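Local coordinates for uncharacterized protein (Parabacteroides distasonis, PDB 3LM3) that is of unknown function but may be a glycoside hydrolase or deacetylase, at residues A[58-63]-A[72-77]; A[282-287]-A[304-309]; A[48-53]-A[291-296]. One frame throughout, in Å; residues are numbered along the deposited sequence.

Contact 1 (A[58-63]-A[72-77])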
loop_
_atom_site.group_PDB
_atom_site.type_symbol
_atom_site.label_atom_id
_atom_site.label_comp_id
_atom_site.label_asym_id
_atom_site.label_seq_id
_atom_site.Cartn_x
_atom_site.Cartn_y
_atom_site.Cartn_z
ATOM N N ALA A 58 9.750 18.422 -11.903
ATOM C CA ALA A 58 8.994 19.321 -11.063
ATOM C C ALA A 58 8.398 18.584 -9.869
ATOM O O ALA A 58 8.392 19.103 -8.761
ATOM C CB ALA A 58 7.878 19.983 -11.879
ATOM N N LEU A 59 7.884 17.382 -10.095
ATOM C CA LEU A 59 7.303 16.627 -9.010
ATOM C C LEU A 59 8.368 16.231 -7.981
ATOM O O LEU A 59 8.116 16.320 -6.770
ATOM C CB LEU A 59 6.544 15.410 -9.594
ATOM C CG LEU A 59 5.584 14.714 -8.655
ATOM C CD1 LEU A 59 4.498 15.657 -8.155
ATOM C CD2 LEU A 59 4.956 13.514 -9.429
ATOM N N ARG A 60 9.558 15.815 -8.443
ATOM C CA ARG A 60 10.662 15.474 -7.531
ATOM C C ARG A 60 11.136 16.688 -6.729
ATOM O O ARG A 60 11.441 16.570 -5.567
ATOM C CB ARG A 60 11.848 14.842 -8.272
ATOM C CG ARG A 60 13.093 14.361 -7.477
ATOM C CD ARG A 60 12.638 13.392 -6.506
ATOM N NE ARG A 60 13.615 12.723 -5.638
ATOM C CZ ARG A 60 14.142 13.207 -4.523
ATOM N NH1 ARG A 60 14.023 14.498 -4.211
ATOM N NH2 ARG A 60 14.756 12.390 -3.710
ATOM N N GLU A 61 11.215 17.834 -7.381
ATOM C CA GLU A 61 11.600 19.060 -6.711
ATOM C C GLU A 61 10.583 19.469 -5.645
ATOM O O GLU A 61 10.940 19.906 -4.556
ATOM C CB GLU A 61 11.878 20.150 -7.776
ATOM C CG GLU A 61 13.158 19.765 -8.592
ATOM C CD GLU A 61 13.608 20.700 -9.707
ATOM O OE1 GLU A 61 12.779 21.497 -10.186
ATOM O OE2 GLU A 61 14.810 20.564 -10.111
ATOM N N ALA A 62 9.298 19.261 -5.937
ATOM C CA ALA A 62 8.255 19.519 -4.964
ATOM C C ALA A 62 8.453 18.629 -3.719
ATOM O O ALA A 62 8.351 19.078 -2.569
ATOM C CB ALA A 62 6.865 19.303 -5.596
ATOM N N PHE A 63 8.729 17.342 -3.966
ATOM C CA PHE A 63 8.989 16.367 -2.894
ATOM C C PHE A 63 10.156 16.747 -1.994
ATOM O O PHE A 63 10.099 16.525 -0.791
ATOM C CB PHE A 63 9.220 14.994 -3.517
ATOM C CG PHE A 63 9.696 13.928 -2.557
ATOM C CD1 PHE A 63 8.791 13.219 -1.790
ATOM C CD2 PHE A 63 11.038 13.614 -2.448
ATOM C CE1 PHE A 63 9.235 12.193 -0.909
ATOM C CE2 PHE A 63 11.468 12.624 -1.602
ATOM C CZ PHE A 63 10.577 11.913 -0.838
ATOM N N LEU A 72 12.803 8.512 -2.510
ATOM C CA LEU A 72 11.581 7.838 -2.924
ATOM C C LEU A 72 11.903 6.717 -3.902
ATOM O O LEU A 72 13.036 6.548 -4.351
ATOM C CB LEU A 72 10.620 8.856 -3.517
ATOM C CG LEU A 72 11.045 9.660 -4.745
ATOM C CD1 LEU A 72 11.090 8.828 -6.033
ATOM C CD2 LEU A 72 10.129 10.911 -4.905
ATOM N N THR A 73 10.889 5.927 -4.229
ATOM C CA THR A 73 10.981 4.861 -5.195
ATOM C C THR A 73 10.376 5.285 -6.508
ATOM O O THR A 73 9.194 5.634 -6.553
ATOM C CB THR A 73 10.248 3.627 -4.668
ATOM O OG1 THR A 73 10.849 3.214 -3.429
ATOM C CG2 THR A 73 10.262 2.466 -5.652
ATOM N N TRP A 74 11.161 5.214 -7.575
ATOM C CA TRP A 74 10.653 5.369 -8.940
ATOM C C TRP A 74 10.257 4.003 -9.434
ATOM O O TRP A 74 11.072 3.077 -9.441
ATOM C CB TRP A 74 11.756 5.923 -9.823
ATOM C CG TRP A 74 12.228 7.297 -9.455
ATOM C CD1 TRP A 74 13.359 7.612 -8.733
ATOM C CD2 TRP A 74 11.624 8.557 -9.811
ATOM N NE1 TRP A 74 13.477 8.975 -8.630
ATOM C CE2 TRP A 74 12.424 9.575 -9.284
ATOM C CE3 TRP A 74 10.454 8.914 -10.523
ATOM C CZ2 TRP A 74 12.127 10.929 -9.450
ATOM C CZ3 TRP A 74 10.165 10.257 -10.697
ATOM C CH2 TRP A 74 10.989 11.257 -10.165
ATOM N N GLY A 75 9.022 3.851 -9.858
ATOM C CA GLY A 75 8.545 2.587 -10.352
ATOM C C GLY A 75 8.122 2.699 -11.802
ATOM O O GLY A 75 7.291 3.548 -12.145
ATOM N N PHE A 76 8.677 1.842 -12.667
ATOM C CA PHE A 76 8.414 1.876 -14.110
ATOM C C PHE A 76 7.670 0.635 -14.571
ATOM O O PHE A 76 8.034 -0.483 -14.211
ATOM C CB PHE A 76 9.733 1.860 -14.886
ATOM C CG PHE A 76 10.537 3.145 -14.833
ATOM C CD1 PHE A 76 11.253 3.516 -13.714
ATOM C CD2 PHE A 76 10.590 3.954 -15.940
ATOM C CE1 PHE A 76 12.002 4.702 -13.716
ATOM C CE2 PHE A 76 11.323 5.144 -15.938
ATOM C CZ PHE A 76 12.005 5.505 -14.834
ATOM N N THR A 77 6.692 0.806 -15.457
ATOM C CA THR A 77 6.146 -0.337 -16.171
ATOM C C THR A 77 7.166 -0.867 -17.203
ATOM O O THR A 77 8.143 -0.199 -17.525
ATOM C CB THR A 77 4.904 0.034 -16.933
ATOM O OG1 THR A 77 5.246 0.982 -17.960
ATOM C CG2 THR A 77 3.847 0.573 -16.003
#

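Contact 2 (A[282-287]-A[304-309])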
loop_
_atom_site.group_PDB
_atom_site.type_symbol
_atom_site.label_atom_id
_atom_site.label_comp_id
_atom_site.label_asym_id
_atom_site.label_seq_id
_atom_site.Cartn_x
_atom_site.Cartn_y
_atom_site.Cartn_z
ATOM N N VAL A 282 3.663 5.415 6.880
ATOM C CA VAL A 282 2.716 5.852 5.884
ATOM C C VAL A 282 3.305 5.525 4.513
ATOM O O VAL A 282 4.483 5.804 4.239
ATOM C CB VAL A 282 2.476 7.369 5.989
ATOM C CG1 VAL A 282 1.772 7.921 4.745
ATOM C CG2 VAL A 282 1.712 7.680 7.296
ATOM N N ALA A 283 2.465 4.938 3.653
ATOM C CA ALA A 283 2.806 4.587 2.274
ATOM C C ALA A 283 2.017 5.419 1.298
ATOM O O ALA A 283 0.835 5.721 1.539
ATOM C CB ALA A 283 2.504 3.113 2.012
ATOM N N ASN A 284 2.618 5.816 0.182
ATOM C CA ASN A 284 1.852 6.563 -0.820
ATOM C C ASN A 284 2.457 6.345 -2.190
ATOM O O ASN A 284 3.646 6.071 -2.330
ATOM C CB ASN A 284 1.824 8.045 -0.465
ATOM C CG ASN A 284 0.549 8.763 -0.901
ATOM O OD1 ASN A 284 -0.299 8.219 -1.609
ATOM N ND2 ASN A 284 0.414 10.024 -0.435
ATOM N N ILE A 285 1.598 6.417 -3.200
ATOM C CA ILE A 285 1.974 6.248 -4.613
ATOM C C ILE A 285 1.331 7.389 -5.383
ATOM O O ILE A 285 0.112 7.570 -5.314
ATOM C CB ILE A 285 1.559 4.898 -5.188
ATOM C CG1 ILE A 285 2.263 3.758 -4.437
ATOM C CG2 ILE A 285 1.873 4.842 -6.711
ATOM C CD1 ILE A 285 1.724 2.347 -4.744
ATOM N N TRP A 286 2.137 8.181 -6.061
ATOM C CA TRP A 286 1.696 9.276 -6.929
ATOM C C TRP A 286 2.124 8.966 -8.348
ATOM O O TRP A 286 3.318 8.803 -8.638
ATOM C CB TRP A 286 2.330 10.605 -6.536
ATOM C CG TRP A 286 1.882 11.209 -5.236
ATOM C CD1 TRP A 286 1.700 10.555 -4.034
ATOM C CD2 TRP A 286 1.522 12.572 -4.987
ATOM N NE1 TRP A 286 1.284 11.444 -3.080
ATOM C CE2 TRP A 286 1.151 12.682 -3.638
ATOM C CE3 TRP A 286 1.415 13.713 -5.792
ATOM C CZ2 TRP A 286 0.754 13.884 -3.070
ATOM C CZ3 TRP A 286 1.041 14.896 -5.210
ATOM C CH2 TRP A 286 0.704 14.978 -3.883
ATOM N N GLU A 287 1.188 8.916 -9.274
ATOM C CA GLU A 287 1.540 8.684 -10.658
ATOM C C GLU A 287 2.023 9.978 -11.297
ATOM O O GLU A 287 1.391 11.026 -11.143
ATOM C CB GLU A 287 0.340 8.158 -11.410
ATOM C CG GLU A 287 -0.205 6.817 -10.919
ATOM C CD GLU A 287 -1.053 6.875 -9.651
ATOM O OE1 GLU A 287 -1.476 7.967 -9.185
ATOM O OE2 GLU A 287 -1.386 5.790 -9.143
ATOM N N LYS A 304 4.120 19.536 -2.306
ATOM C CA LYS A 304 4.806 20.412 -1.363
ATOM C C LYS A 304 4.037 20.497 -0.039
ATOM O O LYS A 304 4.629 20.462 1.049
ATOM C CB LYS A 304 4.978 21.828 -1.955
ATOM C CG LYS A 304 5.910 21.922 -3.151
ATOM C CD LYS A 304 5.934 23.354 -3.736
ATOM C CE LYS A 304 6.798 23.441 -5.005
ATOM N NZ LYS A 304 6.728 24.795 -5.639
HETATM N N MSE A 305 2.716 20.622 -0.123
HETATM C CA MSE A 305 1.893 20.766 1.051
HETATM C C MSE A 305 1.973 19.502 1.932
HETATM O O MSE A 305 2.141 19.564 3.162
HETATM C CB MSE A 305 0.456 21.017 0.605
HETATM C CG MSE A 305 -0.369 21.667 1.621
HETATM SE SE MSE A 305 -2.113 22.095 0.935
HETATM C CE MSE A 305 -1.693 23.860 0.211
ATOM N N TRP A 306 1.851 18.350 1.271
ATOM C CA TRP A 306 1.904 17.081 1.936
ATOM C C TRP A 306 3.221 16.911 2.691
ATOM O O TRP A 306 3.242 16.613 3.901
ATOM C CB TRP A 306 1.712 15.950 0.912
ATOM C CG TRP A 306 1.904 14.565 1.521
ATOM C CD1 TRP A 306 1.461 14.101 2.750
ATOM C CD2 TRP A 306 2.581 13.473 0.905
ATOM N NE1 TRP A 306 1.833 12.802 2.917
ATOM C CE2 TRP A 306 2.543 12.385 1.811
ATOM C CE3 TRP A 306 3.254 13.323 -0.315
ATOM C CZ2 TRP A 306 3.117 11.151 1.516
ATOM C CZ3 TRP A 306 3.828 12.095 -0.594
ATOM C CH2 TRP A 306 3.783 11.040 0.325
ATOM N N VAL A 307 4.338 17.087 1.995
ATOM C CA VAL A 307 5.651 16.883 2.622
ATOM C C VAL A 307 5.899 17.921 3.697
ATOM O O VAL A 307 6.283 17.577 4.816
ATOM C CB VAL A 307 6.741 16.907 1.545
ATOM C CG1 VAL A 307 8.166 16.927 2.171
ATOM C CG2 VAL A 307 6.569 15.707 0.584
ATOM N N THR A 308 5.669 19.188 3.385
ATOM C CA THR A 308 5.909 20.256 4.342
ATOM C C THR A 308 5.038 20.112 5.583
ATOM O O THR A 308 5.501 20.309 6.700
ATOM C CB THR A 308 5.635 21.627 3.719
ATOM O OG1 THR A 308 6.591 21.872 2.673
ATOM C CG2 THR A 308 5.738 22.723 4.779
ATOM N N GLY A 309 3.775 19.745 5.394
ATOM C CA GLY A 309 2.867 19.604 6.509
ATOM C C GLY A 309 3.232 18.438 7.425
ATOM O O GLY A 309 3.131 18.501 8.645
#

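Contact 3 (A[48-53]-A[291-296])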
loop_
_atom_site.group_PDB
_atom_site.type_symbol
_atom_site.label_atom_id
_atom_site.label_comp_id
_atom_site.label_asym_id
_atom_site.label_seq_id
_atom_site.Cartn_x
_atom_site.Cartn_y
_atom_site.Cartn_z
ATOM N N VAL A 48 1.733 8.619 -23.512
ATOM C CA VAL A 48 3.055 9.051 -23.909
ATOM C C VAL A 48 3.255 10.554 -23.711
ATOM O O VAL A 48 4.249 10.980 -23.138
ATOM C CB VAL A 48 3.369 8.590 -25.342
ATOM C CG1 VAL A 48 4.601 9.296 -25.873
ATOM C CG2 VAL A 48 3.502 7.051 -25.354
ATOM N N ASP A 49 2.285 11.362 -24.135
ATOM C CA ASP A 49 2.406 12.795 -24.043
ATOM C C ASP A 49 2.184 13.331 -22.641
ATOM O O ASP A 49 2.445 14.493 -22.368
ATOM C CB ASP A 49 1.434 13.460 -25.023
ATOM C CG ASP A 49 1.730 13.127 -26.483
ATOM O OD1 ASP A 49 2.851 12.687 -26.841
ATOM O OD2 ASP A 49 0.805 13.310 -27.308
ATOM N N TRP A 50 1.741 12.468 -21.715
ATOM C CA TRP A 50 1.471 12.838 -20.334
ATOM C C TRP A 50 2.715 12.673 -19.445
ATOM O O TRP A 50 2.678 12.998 -18.247
ATOM C CB TRP A 50 0.341 11.975 -19.751
ATOM C CG TRP A 50 -0.983 12.058 -20.469
ATOM C CD1 TRP A 50 -1.187 12.222 -21.790
ATOM C CD2 TRP A 50 -2.271 11.939 -19.869
ATOM N NE1 TRP A 50 -2.541 12.233 -22.064
ATOM C CE2 TRP A 50 -3.226 12.058 -20.896
ATOM C CE3 TRP A 50 -2.709 11.766 -18.563
ATOM C CZ2 TRP A 50 -4.600 12.004 -20.644
ATOM C CZ3 TRP A 50 -4.076 11.714 -18.322
ATOM C CH2 TRP A 50 -4.985 11.834 -19.350
ATOM N N HIS A 51 3.803 12.176 -20.048
ATOM C CA HIS A 51 5.053 11.909 -19.361
ATOM C C HIS A 51 6.123 12.783 -19.992
ATOM O O HIS A 51 6.473 12.608 -21.151
ATOM C CB HIS A 51 5.439 10.429 -19.427
ATOM C CG HIS A 51 4.534 9.552 -18.620
ATOM N ND1 HIS A 51 3.312 9.114 -19.075
ATOM C CD2 HIS A 51 4.634 9.124 -17.339
ATOM C CE1 HIS A 51 2.714 8.425 -18.111
ATOM N NE2 HIS A 51 3.502 8.409 -17.049
ATOM N N THR A 52 6.625 13.738 -19.226
ATOM C CA THR A 52 7.667 14.652 -19.691
ATOM C C THR A 52 8.763 14.741 -18.636
ATOM O O THR A 52 8.521 14.575 -17.424
ATOM C CB THR A 52 7.167 16.074 -20.011
ATOM O OG1 THR A 52 6.825 16.744 -18.802
ATOM C CG2 THR A 52 5.992 16.038 -20.983
ATOM N N LEU A 53 9.974 15.040 -19.099
ATOM C CA LEU A 53 11.075 15.290 -18.191
ATOM C C LEU A 53 10.751 16.437 -17.241
ATOM O O LEU A 53 10.956 16.324 -16.051
ATOM C CB LEU A 53 12.338 15.610 -18.984
ATOM C CG LEU A 53 13.553 16.098 -18.168
ATOM C CD1 LEU A 53 14.020 15.065 -17.109
ATOM C CD2 LEU A 53 14.692 16.469 -19.123
ATOM N N VAL A 291 0.481 15.185 -13.150
ATOM C CA VAL A 291 0.873 16.567 -13.516
ATOM C C VAL A 291 0.154 16.968 -14.809
ATOM O O VAL A 291 -0.374 18.080 -14.922
ATOM C CB VAL A 291 2.412 16.696 -13.654
ATOM C CG1 VAL A 291 2.821 17.918 -14.459
ATOM C CG2 VAL A 291 3.074 16.632 -12.275
ATOM N N HIS A 292 0.115 16.064 -15.778
ATOM C CA HIS A 292 -0.589 16.331 -17.044
ATOM C C HIS A 292 -2.110 16.286 -16.869
ATOM O O HIS A 292 -2.848 17.136 -17.425
ATOM C CB HIS A 292 -0.195 15.310 -18.104
ATOM C CG HIS A 292 -0.640 15.672 -19.480
ATOM N ND1 HIS A 292 0.067 16.555 -20.258
ATOM C CD2 HIS A 292 -1.699 15.269 -20.227
ATOM C CE1 HIS A 292 -0.541 16.693 -21.423
ATOM N NE2 HIS A 292 -1.609 15.919 -21.429
ATOM N N GLU A 293 -2.613 15.312 -16.121
ATOM C CA GLU A 293 -4.068 15.138 -16.008
ATOM C C GLU A 293 -4.734 16.302 -15.270
ATOM O O GLU A 293 -5.838 16.742 -15.637
ATOM C CB GLU A 293 -4.410 13.820 -15.328
ATOM C CG GLU A 293 -5.887 13.485 -15.447
ATOM C CD GLU A 293 -6.254 12.061 -15.109
ATOM O OE1 GLU A 293 -5.397 11.248 -14.702
ATOM O OE2 GLU A 293 -7.486 11.761 -15.229
ATOM N N PHE A 294 -4.070 16.809 -14.241
ATOM C CA PHE A 294 -4.672 17.774 -13.307
ATOM C C PHE A 294 -4.014 19.129 -13.240
ATOM O O PHE A 294 -4.587 20.056 -12.680
ATOM C CB PHE A 294 -4.715 17.161 -11.910
ATOM C CG PHE A 294 -5.468 15.869 -11.853
ATOM C CD1 PHE A 294 -6.828 15.820 -12.173
ATOM C CD2 PHE A 294 -4.843 14.681 -11.568
ATOM C CE1 PHE A 294 -7.526 14.613 -12.139
ATOM C CE2 PHE A 294 -5.558 13.476 -11.534
ATOM C CZ PHE A 294 -6.897 13.457 -11.847
ATOM N N GLY A 295 -2.833 19.266 -13.805
ATOM C CA GLY A 295 -2.107 20.516 -13.870
ATOM C C GLY A 295 -0.858 20.476 -13.015
ATOM O O GLY A 295 -0.893 19.972 -11.871
ATOM N N LYS A 296 0.228 21.033 -13.527
ATOM C CA LYS A 296 1.499 20.971 -12.852
ATOM C C LYS A 296 1.479 21.734 -11.529
ATOM O O LYS A 296 1.955 21.221 -10.514
ATOM C CB LYS A 296 2.620 21.477 -13.763
ATOM C CG LYS A 296 3.978 21.475 -13.148
ATOM C CD LYS A 296 5.037 21.899 -14.200
ATOM C CE LYS A 296 5.858 23.076 -13.736
ATOM N NZ LYS A 296 6.797 23.521 -14.823
#

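Contact 1 (A[58-63]-A[72-77])
Phe-63 turns its ring to the side opposite its backbone N (chi1 172°), and Leu-72 holds CG between its own N and carbonyl carbon (chi1 60°); these two settings bring CD2 of Leu-72 over the phenyl face. The contact belongs to a beta-alpha-beta crossover, in which helix 53-64 covers the sheet and links strand 21-29 to its parallel neighbour 73-76, consistent with the alpha/beta architecture expected of the glycoside hydrolase and deacetylase clan. The Leu-72 CD2 methyl lies 3.8 Å from the centroid of the Phe-63 ring and only 12° off the ring normal, a well-centred CH-pi contact. One turn back on the helix, Arg-60 reaches toward the strand with its chain bent at chi2. Its CD carbon sits 3.9 Å from the same CD2 of Leu-72 and equally 3.9 Å from CZ2 of Trp-74, so the aliphatic part of the arginine fills the junction between leucine and indole. The Arg-60 and Trp-74 side chains cross at about a right angle, and CZ2 comes to the edge of the guanidinium, near its plane. Within the helix, Phe-63 CD2 covers one guanidinium face, while just before the strand Leu-72 CD1 lies over one face of the Trp-74 indole, toward its rim.

All four touching residues are buried, and polar groups are served from outside the two segments. Asp-104 serves three of them and thereby ties helix and strand together where their own side chains meet through carbon. Arg-60 NH2, which also bonds the carbonyl oxygen of Gly-70, forms a salt bridge with OD1 of Asp-104; OD1 accepts the backbone N-H of Leu-72 as well, and OD2 takes NE1 of Trp-74.

Contact 2 (A[282-287]-A[304-309])
The side chains of Asn-284 and Trp-306 come from opposite directions, and the amide is set over one face of the indole with the planes 81° apart. ND2 hovers 3.5 Å from CZ2 of Trp-306, toward the rim, and CB of Asn-284 lies 3.7 Å from CH2. CG of Trp-306 is anti to its backbone N (chi1 174°), which carries the indole toward the strand. Trp-286 adopts a different attitude: its plane is only 13° from that of Trp-306, but the indoles barely overlap, with the centroids of its five-membered ring and the six-membered ring of Trp-306 5.1 Å apart. NE1 of Trp-286 comes within 3.6 Å of CZ3. ND2 of Asn-284 also lies at the Trp-286 edge, in plane; as two donors, ND2 and NE1 do not bond, and ND2 is satisfied by Val-244 O. Trp-306 NE1 hydrogen-bonds Glu-266 OE2. Replacing Trp-306 with an alanine is likely to leave the Glu-266 carboxylate without that N-H and to open a gap beside Asn-284 and Trp-286. The contact seats helix 296-313 on strand 280-287; Trp-306 reaches further to Val-23 and Leu-25 of strand 21-29, and Val-262 of helix 255-277 packs on its indole.

Contact 3 (A[48-53]-A[291-296])
Trp-50 and His-292 form the centre of this contact, their side chains running across each other at about a right angle, though the ring planes are only 36° apart. CD2 of the imidazole is the atom that touches: it stands 3.3 Å from CG of Trp-50, above one face of the indole and offset toward the rim. The centroids of the imidazole and the five-membered ring are separated by 4.1 Å, an oblique pairing that is neither a stack nor an edge-to-face contact. The backbone joins in from the other partner, since CA of Trp-50 makes a CH-pi contact over a face of the imidazole, 4.0 Å from its centroid. Asp-49 O lies over that same face, 3.8 Å from ND1. Farther along the indole, CB of Glu-293 approaches CZ3 of Trp-50 at 3.7 Å. With CG of Glu-293 opposite its backbone N (chi1 -169°) and the chain extended beyond it, OE1 arrives at the indole edge, in the ring plane.

In the next shell, Gln-289 NE2 hydrogen-bonds OE1 of Glu-293, and Arg-45, whose side chain also touches Trp-50, adds a long, weak ion pair to OE2. Trp-50 ends the 3-10 turn 48-50, just ahead of Thr-52, the N-cap of helix 53-64, whose OG1 caps Gly-55 N. On the other side, Gly-295 closes helix 290-294 with a positive phi and is at once the N-cap of helix 296-313; the salt bridge of Lys-296 to Glu-54 then ties the starts of the two long helices together. Across the two segments this surface contact is made by ring faces, C-H groups and van der Waals packing, so its cohesion probably owes little to charge, while the carboxylate of Glu-293 is steadied chiefly by Gln-289.

Overall arrangement
Contacts 1 and 2 use the same parallel sheet, in which strand 21-29 pairs with both 73-76 and 280-287, and the helices 53-64 and 296-313 pack side by side on it. Their centres are about 11 Å apart, and Phe-63 O meets Val-307 CG1 at 3.6 Å. Contact 3 lies at the surface, with its centre about 13 Å from that of contact 1 and 18 Å from that of contact 2. It joins the parts of the chain leading into the two helices, and Ala-58 CB lies 4.1 Å from Lys-296 CE. Contacts 1 and 2 are buried. With the protein's function unknown, a relation of the three contacts to an active site remains open.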